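Side-chain contacts in adenine phosphoribosyltransferase (Leishmania donovani, PDB 1QB7), which probably catalyses the reversible transfer of a phosphoribosyl group between 5-phospho-alpha-D-ribose 1-diphosphate and adenine, giving AMP and diphosphate in purine salvage: residues L21-Y26 / D205-E210; P31-R36 / G214-Y219; Q63-M68 / V91-P96; L76-R81 / G151-S156. One frame throughout, in Å; residues are numbered along the deposited sequence. Where two conformers were deposited one is given.

Contact 1: L21-Y26 / D205-E210; sequences LLKKSY and DDALTE
K23 reaches from the last full turn of helix 17-25 to the backbone of A207. Its NZ donates to A207 O at 2.7 Å. The ammonium lies in the carbonyl plane, on a lone pair, with a C=O...N angle of 143°. The K23 chain runs extended as far as CE and then bends at its last torsion (chi4 65°). That bend turns NZ in to the oxygen, and CG, CD and CE lie alongside the same atom, CG at 3.7 Å. NZ also donates to a water 3.0 Å away, which in turn accepts a weak bond from T209 OG1.

The contact joins helix 17-25 to the loop after strand 203-204, beside the adenine and AMP site. The side chain of L208 lies about 4 Å from that of R40, which binds AMP. R40 donates to the backbone oxygens of D205 (from NH2) and L208 (from NH1). N212 bonds to K23 O and Y26 O, so it joins the end of the helix to this loop.

Next to the lysine bond the contact is apolar. Y26 CB points toward 205-210. L208 holds CG anti to its carbonyl carbon (chi1 -57°), and its CD2 methyl meets Y26 CB at 3.7 Å. Both residues also pack on L203.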
loop_
_atom_site.group_PDB
_atom_site.type_symbol
_atom_site.label_atom_id
_atom_site.label_comp_id
_atom_site.label_asym_id
_atom_site.label_seq_id
_atom_site.Cartn_x
_atom_site.Cartn_y
_atom_site.Cartn_z
ATOM N N LEU A 21 22.683 -2.473 0.174
ATOM C CA LEU A 21 21.855 -1.609 -0.655
ATOM C C LEU A 21 20.870 -0.814 0.196
ATOM O O LEU A 21 20.626 0.362 -0.062
ATOM C CB LEU A 21 21.129 -2.461 -1.698
ATOM C CG LEU A 21 20.577 -1.812 -2.965
ATOM C CD1 LEU A 21 21.566 -0.832 -3.558
ATOM C CD2 LEU A 21 20.259 -2.907 -3.960
ATOM N N LEU A 22 20.323 -1.460 1.221
ATOM C CA LEU A 22 19.377 -0.816 2.129
ATOM C C LEU A 22 20.063 0.279 2.932
ATOM O O LEU A 22 19.514 1.363 3.114
ATOM C CB LEU A 22 18.760 -1.846 3.078
ATOM C CG LEU A 22 17.711 -2.765 2.459
ATOM C CD1 LEU A 22 17.391 -3.910 3.404
ATOM C CD2 LEU A 22 16.465 -1.962 2.141
ATOM N N LYS A 23 21.273 -0.011 3.405
ATOM C CA LYS A 23 22.047 0.949 4.183
ATOM C C LYS A 23 22.381 2.175 3.318
ATOM O O LYS A 23 22.397 3.307 3.798
ATOM C CB LYS A 23 23.321 0.269 4.685
ATOM C CG LYS A 23 24.257 1.129 5.508
ATOM C CD LYS A 23 25.528 0.336 5.787
ATOM C CE LYS A 23 26.622 1.165 6.441
ATOM N NZ LYS A 23 26.256 1.645 7.803
ATOM N N LYS A 24 22.607 1.932 2.031
ATOM C CA LYS A 24 22.942 2.977 1.072
ATOM C C LYS A 24 21.723 3.810 0.679
ATOM O O LYS A 24 21.810 5.032 0.583
ATOM C CB LYS A 24 23.568 2.341 -0.176
ATOM C CG LYS A 24 23.895 3.307 -1.308
ATOM C CD LYS A 24 24.342 2.546 -2.558
ATOM C CE LYS A 24 24.445 3.449 -3.789
ATOM N NZ LYS A 24 25.511 4.484 -3.662
ATOM N N SER A 25 20.587 3.146 0.488
ATOM C CA SER A 25 19.347 3.810 0.079
ATOM C C SER A 25 18.543 4.515 1.161
ATOM O O SER A 25 18.010 5.597 0.921
ATOM C CB SER A 25 18.425 2.818 -0.632
ATOM O OG SER A 25 19.065 2.251 -1.760
ATOM N N TYR A 26 18.431 3.910 2.339
ATOM C CA TYR A 26 17.637 4.499 3.413
ATOM C C TYR A 26 17.937 5.945 3.768
ATOM O O TYR A 26 19.088 6.393 3.742
ATOM C CB TYR A 26 17.722 3.652 4.686
ATOM C CG TYR A 26 16.464 2.866 5.007
ATOM C CD1 TYR A 26 15.229 3.506 5.153
ATOM C CD2 TYR A 26 16.507 1.480 5.158
ATOM C CE1 TYR A 26 14.065 2.781 5.438
ATOM C CE2 TYR A 26 15.356 0.750 5.442
ATOM C CZ TYR A 26 14.140 1.404 5.578
ATOM O OH TYR A 26 13.000 0.677 5.821
ATOM N N ASP A 205 18.247 -0.413 12.353
ATOM C CA ASP A 205 18.441 1.031 12.264
ATOM C C ASP A 205 19.813 1.452 12.808
ATOM O O ASP A 205 20.253 2.574 12.582
ATOM C CB ASP A 205 17.301 1.806 12.940
ATOM C CG ASP A 205 17.408 1.817 14.443
ATOM O OD1 ASP A 205 17.731 0.757 15.027
ATOM O OD2 ASP A 205 17.155 2.889 15.038
ATOM N N ASP A 206 20.493 0.538 13.503
ATOM C CA ASP A 206 21.825 0.820 14.022
ATOM C C ASP A 206 22.799 0.973 12.865
ATOM O O ASP A 206 23.871 1.556 13.021
ATOM C CB ASP A 206 22.298 -0.285 14.968
ATOM C CG ASP A 206 23.666 0.014 15.588
ATOM O OD1 ASP A 206 23.818 1.094 16.202
ATOM O OD2 ASP A 206 24.594 -0.815 15.446
ATOM N N ALA A 207 22.416 0.457 11.701
ATOM C CA ALA A 207 23.244 0.553 10.510
ATOM C C ALA A 207 23.111 1.929 9.864
ATOM O O ALA A 207 23.932 2.312 9.034
ATOM C CB ALA A 207 22.861 -0.523 9.521
ATOM N N LEU A 208 22.056 2.659 10.225
ATOM C CA LEU A 208 21.819 3.988 9.673
ATOM C C LEU A 208 22.599 5.014 10.467
ATOM O O LEU A 208 22.576 5.009 11.691
ATOM C CB LEU A 208 20.330 4.329 9.704
ATOM C CG LEU A 208 19.413 3.343 8.978
ATOM C CD1 LEU A 208 18.007 3.902 8.956
ATOM C CD2 LEU A 208 19.910 3.082 7.565
ATOM N N THR A 209 23.283 5.902 9.759
ATOM C CA THR A 209 24.093 6.930 10.397
ATOM C C THR A 209 23.656 8.315 9.923
ATOM O O THR A 209 22.609 8.457 9.291
ATOM C CB THR A 209 25.595 6.721 10.067
ATOM O OG1 THR A 209 25.804 6.867 8.658
ATOM C CG2 THR A 209 26.051 5.325 10.481
ATOM N N GLU A 210 24.463 9.327 10.235
ATOM C CA GLU A 210 24.182 10.699 9.830
ATOM C C GLU A 210 24.201 10.828 8.301
ATOM O O GLU A 210 23.551 11.715 7.736
ATOM C CB GLU A 210 25.199 11.650 10.474
ATOM C CG GLU A 210 25.128 13.106 10.000
ATOM C CD GLU A 210 23.776 13.771 10.256
ATOM O OE1 GLU A 210 23.022 13.299 11.138
ATOM O OE2 GLU A 210 23.476 14.780 9.570
HETATM O O HOH W 1 24.985 4.167 6.871
#

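Contact 2: P31-R36 / G214-Y219; sequences PVFSPR and GDSKNY
The ring of F33 lies across the backbone of D215 and S216. One face covers S216 N, which sits 3.5 Å above the ring plane and toward its rim. D215 CA lies over the same face, also off centre. At the far end of the ring, F33 CZ meets S216 O at 3.3 Å. The D215 carboxylate lies beside the CB end of the ring. Its OD1 is 3.3 Å from F33 CD2 and 3.4 Å from F33 CB, and the carboxylate and ring planes are 27° apart. D215 CG stands anti to its own carbonyl carbon (chi1 -70°), which brings the group beside the phenyl. The main polar partner of the carboxylate is S30, whose OG bonds to D215 OD2.

Both segments are loops. One joins strand 28-29 to strand 41-42, and the other leads from strand 203-204 toward strand 224-226. The second contains a type II beta turn from S216 to Y219. In the first, S34 OG accepts from R36 N, an ST turn that ends at R36, which lines the adenine pocket.

The packing within the chain thins toward the beta turn. S216 CB is 3.7 Å from F33 CE1. Y219 CD2 approaches the same carbon at 3.7 Å, near the plane of the F33 ring and at its edge. The Y219 hydroxyl bonds to P222 O. L109 of the second subunit covers this end, packing on F33, S216 and Y219. The solvent side is the middle of the turn, where K217 and N218 are exposed and point away from 31-36.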
loop_
_atom_site.group_PDB
_atom_site.type_symbol
_atom_site.label_atom_id
_atom_site.label_comp_id
_atom_site.label_asym_id
_atom_site.label_seq_id
_atom_site.Cartn_x
_atom_site.Cartn_y
_atom_site.Cartn_z
ATOM N N PRO A 31 12.251 14.901 13.724
ATOM C CA PRO A 31 10.898 15.429 13.939
ATOM C C PRO A 31 10.428 16.605 13.086
ATOM O O PRO A 31 9.366 16.535 12.477
ATOM C CB PRO A 31 10.908 15.773 15.422
ATOM C CG PRO A 31 11.730 14.654 15.988
ATOM C CD PRO A 31 12.896 14.601 15.018
ATOM N N VAL A 32 11.220 17.670 13.021
ATOM C CA VAL A 32 10.843 18.855 12.252
ATOM C C VAL A 32 10.667 18.582 10.754
ATOM O O VAL A 32 10.030 19.368 10.045
ATOM C CB VAL A 32 11.849 20.008 12.479
ATOM C CG1 VAL A 32 13.207 19.649 11.925
ATOM C CG2 VAL A 32 11.336 21.292 11.867
ATOM N N PHE A 33 11.221 17.463 10.285
ATOM C CA PHE A 33 11.122 17.068 8.878
ATOM C C PHE A 33 10.344 15.767 8.689
ATOM O O PHE A 33 10.401 15.171 7.616
ATOM C CB PHE A 33 12.512 16.893 8.257
ATOM C CG PHE A 33 13.260 18.178 8.054
ATOM C CD1 PHE A 33 13.022 18.966 6.933
ATOM C CD2 PHE A 33 14.225 18.586 8.971
ATOM C CE1 PHE A 33 13.737 20.144 6.727
ATOM C CE2 PHE A 33 14.948 19.764 8.777
ATOM C CZ PHE A 33 14.706 20.544 7.652
ATOM N N SER A 34 9.624 15.323 9.719
ATOM C CA SER A 34 8.855 14.079 9.635
ATOM C C SER A 34 7.442 14.223 10.217
ATOM O O SER A 34 7.103 15.255 10.810
ATOM C CB SER A 34 9.609 12.934 10.331
ATOM O OG SER A 34 9.057 12.631 11.600
ATOM N N PRO A 35 6.593 13.195 10.029
ATOM C CA PRO A 35 5.216 13.214 10.533
ATOM C C PRO A 35 5.050 12.620 11.930
ATOM O O PRO A 35 3.972 12.699 12.518
ATOM C CB PRO A 35 4.489 12.358 9.503
ATOM C CG PRO A 35 5.493 11.276 9.236
ATOM C CD PRO A 35 6.799 12.046 9.121
ATOM N N ARG A 36 6.114 12.020 12.452
ATOM C CA ARG A 36 6.065 11.384 13.762
ATOM C C ARG A 36 7.146 11.925 14.686
ATOM O O ARG A 36 8.189 12.397 14.228
ATOM C CB ARG A 36 6.241 9.875 13.594
ATOM C CG ARG A 36 5.266 9.024 14.378
ATOM C CD ARG A 36 5.583 7.554 14.164
ATOM N NE ARG A 36 4.682 6.660 14.888
ATOM C CZ ARG A 36 4.650 6.533 16.213
ATOM N NH1 ARG A 36 5.468 7.249 16.977
ATOM N NH2 ARG A 36 3.808 5.674 16.775
ATOM N N GLY A 214 18.108 12.669 5.866
ATOM C CA GLY A 214 17.509 13.361 4.735
ATOM C C GLY A 214 17.076 14.791 5.031
ATOM O O GLY A 214 16.536 15.467 4.154
ATOM N N ASP A 215 17.297 15.246 6.265
ATOM C CA ASP A 215 16.943 16.604 6.687
ATOM C C ASP A 215 17.609 17.658 5.821
ATOM O O ASP A 215 18.774 17.514 5.440
ATOM C CB ASP A 215 17.401 16.869 8.126
ATOM C CG ASP A 215 16.613 16.097 9.159
ATOM O OD1 ASP A 215 15.545 15.536 8.841
ATOM O OD2 ASP A 215 17.075 16.064 10.315
ATOM N N SER A 216 16.876 18.725 5.518
ATOM C CA SER A 216 17.448 19.809 4.738
ATOM C C SER A 216 18.319 20.595 5.703
ATOM O O SER A 216 17.835 21.076 6.732
ATOM C CB SER A 216 16.357 20.702 4.158
ATOM O OG SER A 216 15.610 19.998 3.188
ATOM N N LYS A 217 19.615 20.643 5.414
ATOM C CA LYS A 217 20.560 21.361 6.257
ATOM C C LYS A 217 20.432 22.868 6.087
ATOM O O LYS A 217 20.198 23.364 4.988
ATOM C CB LYS A 217 21.992 20.924 5.948
ATOM C CG LYS A 217 22.308 19.508 6.376
ATOM C CD LYS A 217 23.761 19.152 6.085
ATOM C CE LYS A 217 24.080 17.755 6.601
ATOM N NZ LYS A 217 25.469 17.303 6.306
ATOM N N ASN A 218 20.563 23.587 7.195
ATOM C CA ASN A 218 20.481 25.044 7.202
ATOM C C ASN A 218 19.204 25.563 6.549
ATOM O O ASN A 218 19.227 26.582 5.861
ATOM C CB ASN A 218 21.717 25.651 6.520
ATOM C CG ASN A 218 23.019 25.281 7.223
ATOM O OD1 ASN A 218 23.189 25.521 8.419
ATOM N ND2 ASN A 218 23.946 24.697 6.474
ATOM N N TYR A 219 18.097 24.849 6.756
ATOM C CA TYR A 219 16.796 25.231 6.202
ATOM C C TYR A 219 15.937 25.839 7.312
ATOM O O TYR A 219 15.904 25.321 8.427
ATOM C CB TYR A 219 16.107 24.007 5.586
ATOM C CG TYR A 219 14.705 24.257 5.061
ATOM C CD1 TYR A 219 14.487 25.080 3.954
ATOM C CD2 TYR A 219 13.595 23.675 5.678
ATOM C CE1 TYR A 219 13.191 25.317 3.475
ATOM C CE2 TYR A 219 12.303 23.904 5.210
ATOM C CZ TYR A 219 12.104 24.725 4.110
ATOM O OH TYR A 219 10.825 24.962 3.651
#

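Contact 3: Q63-M68 / V91-P96; sequences QRYRAM and VELEIP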
loop_
_atom_site.group_PDB
_atom_site.type_symbol
_atom_site.label_atom_id
_atom_site.label_comp_id
_atom_site.label_asym_id
_atom_site.label_seq_id
_atom_site.Cartn_x
_atom_site.Cartn_y
_atom_site.Cartn_z
ATOM N N GLN A 63 12.754 -15.600 -3.260
ATOM C CA GLN A 63 13.647 -16.761 -3.201
ATOM C C GLN A 63 13.504 -17.459 -1.859
ATOM O O GLN A 63 13.443 -18.688 -1.785
ATOM C CB GLN A 63 15.098 -16.337 -3.409
ATOM C CG GLN A 63 15.415 -15.963 -4.845
ATOM C CD GLN A 63 16.663 -15.110 -4.973
ATOM O OE1 GLN A 63 17.414 -14.935 -4.009
ATOM N NE2 GLN A 63 16.882 -14.554 -6.165
ATOM N N ARG A 64 13.396 -16.662 -0.804
ATOM C CA ARG A 64 13.252 -17.201 0.532
ATOM C C ARG A 64 12.023 -18.087 0.656
ATOM O O ARG A 64 12.121 -19.231 1.096
ATOM C CB ARG A 64 13.178 -16.070 1.555
ATOM C CG ARG A 64 12.939 -16.548 2.962
ATOM C CD ARG A 64 12.908 -15.390 3.921
ATOM N NE ARG A 64 12.680 -15.833 5.291
ATOM C CZ ARG A 64 13.598 -16.413 6.059
ATOM N NH1 ARG A 64 14.824 -16.618 5.598
ATOM N NH2 ARG A 64 13.288 -16.779 7.297
ATOM N N TYR A 65 10.874 -17.579 0.223
ATOM C CA TYR A 65 9.640 -18.342 0.342
ATOM C C TYR A 65 9.484 -19.513 -0.622
ATOM O O TYR A 65 8.819 -20.492 -0.291
ATOM C CB TYR A 65 8.436 -17.399 0.342
ATOM C CG TYR A 65 8.539 -16.382 1.464
ATOM C CD1 TYR A 65 8.738 -16.800 2.781
ATOM C CD2 TYR A 65 8.525 -15.011 1.205
ATOM C CE1 TYR A 65 8.930 -15.884 3.811
ATOM C CE2 TYR A 65 8.720 -14.081 2.233
ATOM C CZ TYR A 65 8.924 -14.529 3.531
ATOM O OH TYR A 65 9.156 -13.631 4.547
ATOM N N ARG A 66 10.120 -19.427 -1.792
ATOM C CA ARG A 66 10.082 -20.514 -2.777
ATOM C C ARG A 66 10.907 -21.689 -2.259
ATOM O O ARG A 66 10.598 -22.851 -2.528
ATOM C CB ARG A 66 10.637 -20.060 -4.134
ATOM C CG ARG A 66 9.639 -19.296 -4.975
ATOM C CD ARG A 66 10.158 -19.009 -6.380
ATOM N NE ARG A 66 9.132 -18.345 -7.190
ATOM C CZ ARG A 66 9.378 -17.442 -8.137
ATOM N NH1 ARG A 66 10.627 -17.088 -8.412
ATOM N NH2 ARG A 66 8.373 -16.849 -8.776
ATOM N N ALA A 67 11.954 -21.367 -1.503
ATOM C CA ALA A 67 12.840 -22.363 -0.921
ATOM C C ALA A 67 12.287 -22.909 0.396
ATOM O O ALA A 67 12.699 -23.973 0.861
ATOM C CB ALA A 67 14.221 -21.754 -0.693
ATOM N N MET A 68 11.329 -22.196 0.978
ATOM C CA MET A 68 10.741 -22.589 2.254
ATOM C C MET A 68 9.835 -23.819 2.195
ATOM O O MET A 68 9.092 -24.019 1.228
ATOM C CB MET A 68 9.983 -21.405 2.853
ATOM C CG MET A 68 9.668 -21.537 4.322
ATOM S SD MET A 68 9.061 -19.989 4.997
ATOM C CE MET A 68 10.561 -19.057 5.191
ATOM N N VAL A 91 2.630 -11.915 -5.788
ATOM C CA VAL A 91 2.374 -12.106 -7.216
ATOM C C VAL A 91 3.329 -13.144 -7.817
ATOM O O VAL A 91 2.948 -13.916 -8.699
ATOM C CB VAL A 91 2.456 -10.762 -7.999
ATOM C CG1 VAL A 91 3.892 -10.306 -8.155
ATOM C CG2 VAL A 91 1.780 -10.894 -9.345
ATOM N N GLU A 92 4.554 -13.186 -7.300
ATOM C CA GLU A 92 5.557 -14.134 -7.764
ATOM C C GLU A 92 5.326 -15.530 -7.184
ATOM O O GLU A 92 5.498 -16.539 -7.871
ATOM C CB GLU A 92 6.955 -13.646 -7.386
ATOM C CG GLU A 92 7.352 -12.335 -8.037
ATOM C CD GLU A 92 7.281 -12.377 -9.558
ATOM O OE1 GLU A 92 7.414 -13.470 -10.152
ATOM O OE2 GLU A 92 7.103 -11.306 -10.171
ATOM N N LEU A 93 4.973 -15.574 -5.903
ATOM C CA LEU A 93 4.709 -16.826 -5.207
ATOM C C LEU A 93 3.354 -17.388 -5.612
ATOM O O LEU A 93 3.037 -18.546 -5.321
ATOM C CB LEU A 93 4.718 -16.599 -3.693
ATOM C CG LEU A 93 6.013 -16.111 -3.048
ATOM C CD1 LEU A 93 5.783 -15.885 -1.557
ATOM C CD2 LEU A 93 7.114 -17.125 -3.283
ATOM N N GLU A 94 2.546 -16.540 -6.251
ATOM C CA GLU A 94 1.208 -16.904 -6.702
ATOM C C GLU A 94 0.306 -17.318 -5.539
ATOM O O GLU A 94 -0.374 -18.347 -5.594
ATOM C CB GLU A 94 1.279 -17.999 -7.773
ATOM C CG GLU A 94 2.074 -17.570 -9.001
ATOM C CD GLU A 94 2.141 -18.632 -10.091
ATOM O OE1 GLU A 94 1.888 -19.822 -9.801
ATOM O OE2 GLU A 94 2.457 -18.267 -11.245
ATOM N N ILE A 95 0.352 -16.530 -4.463
ATOM C CA ILE A 95 -0.476 -16.763 -3.280
ATOM C C ILE A 95 -1.214 -15.455 -2.970
ATOM O O ILE A 95 -0.827 -14.385 -3.450
ATOM C CB ILE A 95 0.353 -17.242 -2.046
ATOM C CG1 ILE A 95 1.443 -16.223 -1.687
ATOM C CG2 ILE A 95 0.947 -18.627 -2.311
ATOM C CD1 ILE A 95 2.236 -16.585 -0.449
ATOM N N PRO A 96 -2.312 -15.531 -2.202
ATOM C CA PRO A 96 -3.099 -14.343 -1.849
ATOM C C PRO A 96 -2.369 -13.300 -1.003
ATOM O O PRO A 96 -1.486 -13.636 -0.205
ATOM C CB PRO A 96 -4.258 -14.934 -1.030
ATOM C CG PRO A 96 -4.378 -16.318 -1.534
ATOM C CD PRO A 96 -2.944 -16.744 -1.659
HETATM O O HOH W 2 6.611 -19.547 -6.773
#
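The apolar part of the contact is made by L93, whose two methyls touch neighbouring residues of helix 51-67. CD1 is 3.6 Å from Y65 CB. CD2 is 3.7 Å from R66 CG and also comes near Y65 CB. L93 therefore spreads its fork over Y65 CB and R66 CG.

The polar part belongs mainly to R66. Its chain is extended from CG to NE (chi2 -173°, chi3 176°), which carries the guanidinium past L93 to the last turn of helix 86-93. NH2 donates to E92 O at 3.0 Å. The donor stands above the carbonyl plane and not on a lone pair, and the oxygen is tilted 18° out of the guanidinium plane. Y65 OH bonds to E170. The C-terminal ends of the two helices meet here. Strand 74-78, helix 86-93 and strand 97-100 form a beta-alpha-beta unit with neighbouring parallel strands, and the contact packs its helix against helix 51-67.

A water accepts from R66 NE at 2.8 Å, at the guanidinium edge, and gives a weak bond to E92 O.

The ionic part is slight. R66 NH2 and E92 OE1 are 3.8 Å apart, a long salt bridge. E92 OE2 pairs with R58 of the second subunit.

Contact 4: L76-R81 / G151-S156; sequences LGFDAR and GGTALS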
loop_
_atom_site.group_PDB
_atom_site.type_symbol
_atom_site.label_atom_id
_atom_site.label_comp_id
_atom_site.label_asym_id
_atom_site.label_seq_id
_atom_site.Cartn_x
_atom_site.Cartn_y
_atom_site.Cartn_z
ATOM N N LEU A 76 0.342 -11.346 4.571
ATOM C CA LEU A 76 -0.548 -10.383 5.219
ATOM C C LEU A 76 0.243 -9.104 5.477
ATOM O O LEU A 76 1.157 -9.087 6.300
ATOM C CB LEU A 76 -1.108 -10.950 6.531
ATOM C CG LEU A 76 -1.980 -10.040 7.419
ATOM C CD1 LEU A 76 -3.253 -9.615 6.706
ATOM C CD2 LEU A 76 -2.338 -10.753 8.706
ATOM N N GLY A 77 -0.100 -8.046 4.749
ATOM C CA GLY A 77 0.600 -6.781 4.885
ATOM C C GLY A 77 -0.158 -5.748 5.691
ATOM O O GLY A 77 -1.392 -5.673 5.623
ATOM N N PHE A 78 0.590 -4.932 6.431
ATOM C CA PHE A 78 0.013 -3.894 7.284
ATOM C C PHE A 78 -0.221 -2.582 6.530
ATOM O O PHE A 78 0.626 -2.135 5.760
ATOM C CB PHE A 78 0.926 -3.623 8.490
ATOM C CG PHE A 78 1.204 -4.837 9.352
ATOM C CD1 PHE A 78 0.651 -6.079 9.058
ATOM C CD2 PHE A 78 2.045 -4.728 10.456
ATOM C CE1 PHE A 78 0.936 -7.196 9.850
ATOM C CE2 PHE A 78 2.337 -5.834 11.253
ATOM C CZ PHE A 78 1.782 -7.070 10.949
ATOM N N ASP A 79 -1.373 -1.964 6.787
ATOM C CA ASP A 79 -1.763 -0.698 6.161
ATOM C C ASP A 79 -0.897 0.428 6.743
ATOM O O ASP A 79 -0.860 0.595 7.959
ATOM C CB ASP A 79 -3.246 -0.450 6.469
ATOM C CG ASP A 79 -3.830 0.754 5.739
ATOM O OD1 ASP A 79 -3.123 1.456 4.997
ATOM O OD2 ASP A 79 -5.039 0.991 5.902
ATOM N N ALA A 80 -0.177 1.182 5.907
ATOM C CA ALA A 80 -0.153 1.031 4.449
ATOM C C ALA A 80 1.219 0.647 3.902
ATOM O O ALA A 80 1.335 0.213 2.760
ATOM C CB ALA A 80 -0.594 2.338 3.792
ATOM N N ARG A 81 2.258 0.804 4.708
ATOM C CA ARG A 81 3.602 0.521 4.236
ATOM C C ARG A 81 3.892 -0.943 3.907
ATOM O O ARG A 81 4.757 -1.235 3.075
ATOM C CB ARG A 81 4.622 1.166 5.178
ATOM C CG ARG A 81 4.294 2.653 5.392
ATOM C CD ARG A 81 5.342 3.429 6.161
ATOM N NE ARG A 81 5.646 2.847 7.462
ATOM C CZ ARG A 81 5.740 3.534 8.599
ATOM N NH1 ARG A 81 5.495 4.835 8.622
ATOM N NH2 ARG A 81 6.040 2.909 9.726
ATOM N N GLY A 151 5.984 -2.692 17.691
ATOM C CA GLY A 151 5.358 -3.986 17.487
ATOM C C GLY A 151 3.884 -4.109 17.809
ATOM O O GLY A 151 3.371 -5.229 17.901
ATOM N N GLY A 152 3.198 -2.979 17.968
ATOM C CA GLY A 152 1.780 -3.012 18.270
ATOM C C GLY A 152 0.985 -3.707 17.182
ATOM O O GLY A 152 0.191 -4.612 17.457
ATOM N N THR A 153 1.201 -3.298 15.938
ATOM C CA THR A 153 0.486 -3.905 14.821
ATOM C C THR A 153 0.941 -5.333 14.559
ATOM O O THR A 153 0.163 -6.151 14.078
ATOM C CB THR A 153 0.593 -3.063 13.539
ATOM O OG1 THR A 153 1.957 -2.688 13.319
ATOM C CG2 THR A 153 -0.268 -1.807 13.659
ATOM N N ALA A 154 2.193 -5.638 14.899
ATOM C CA ALA A 154 2.717 -6.992 14.720
ATOM C C ALA A 154 1.894 -7.935 15.596
ATOM O O ALA A 154 1.483 -9.015 15.153
ATOM C CB ALA A 154 4.205 -7.061 15.100
ATOM N N LEU A 155 1.625 -7.495 16.827
ATOM C CA LEU A 155 0.833 -8.273 17.769
ATOM C C LEU A 155 -0.597 -8.426 17.248
ATOM O O LEU A 155 -1.203 -9.489 17.407
ATOM C CB LEU A 155 0.836 -7.627 19.159
ATOM C CG LEU A 155 -0.056 -8.305 20.215
ATOM C CD1 LEU A 155 0.409 -9.731 20.495
ATOM C CD2 LEU A 155 -0.058 -7.491 21.497
ATOM N N SER A 156 -1.139 -7.376 16.631
ATOM C CA SER A 156 -2.491 -7.466 16.070
ATOM C C SER A 156 -2.516 -8.536 14.980
ATOM O O SER A 156 -3.474 -9.309 14.866
ATOM C CB SER A 156 -2.935 -6.127 15.490
ATOM O OG SER A 156 -3.449 -5.296 16.513
#
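F78 directs its ring from the end of strand 74-78 at the first turn of helix 152-163. The phenyl and the T153 side chain run at a slant to each other. F78 CD2 meets T153 OG1 at 3.5 Å, with T153 CB slightly farther at 3.8 Å. The next carbon along, F78 CE2, lies by the peptide between T153 and A154. It is 3.6 Å from T153 O and 3.7 Å from A154 N. A154 CB is farther off, 4.4 Å from CE2, since that methyl points away from the strand.

The torsion of T153 decides which branch faces the ring. OG1 sits between the backbone N and the carbonyl carbon (chi1 48°), and CG2 lies beside the backbone N. The hydroxyl thus lies by CD2 and CE2 of the phenyl, and the T153 side chain is about 3 Å from the magnesium ion. Around the ring, M100, M171 and D145 also pack on F78. R81, a little beyond the strand, bonds to adenine through NH2 and pairs with D146.

T153 and D145 are the protein residues of the magnesium site. G151, at the N-cap position, and T153 belong to the AMP site. F78 thus packs against the helix start that follows the PRPP-binding loop of type I phosphoribosyltransferases, the turn leading from strand 140-145 into helix 152-163.

In the fold
From the N terminus, helix 17-25 enters contact 1, which closes a long loop with residues 205-210. The loop at 31-36 follows and closes contact 2 with residues 214-219. Contacts 1 and 2 therefore cross along the chain, and they touch through E210 and K217. Contacts 3 and 4 are nested inside both loops. Contact 3 joins the ends of helices 51-67 and 86-93, and contact 4 joins strand 74-78 to helix 152-163. These two also cross, since strand 74-78 lies between the helices of contact 3 and helix 152-163 comes after both. Contacts 2 and 3 lie on opposite sides of the chain's centre. Contacts 2, 3 and 4 touch the second subunit.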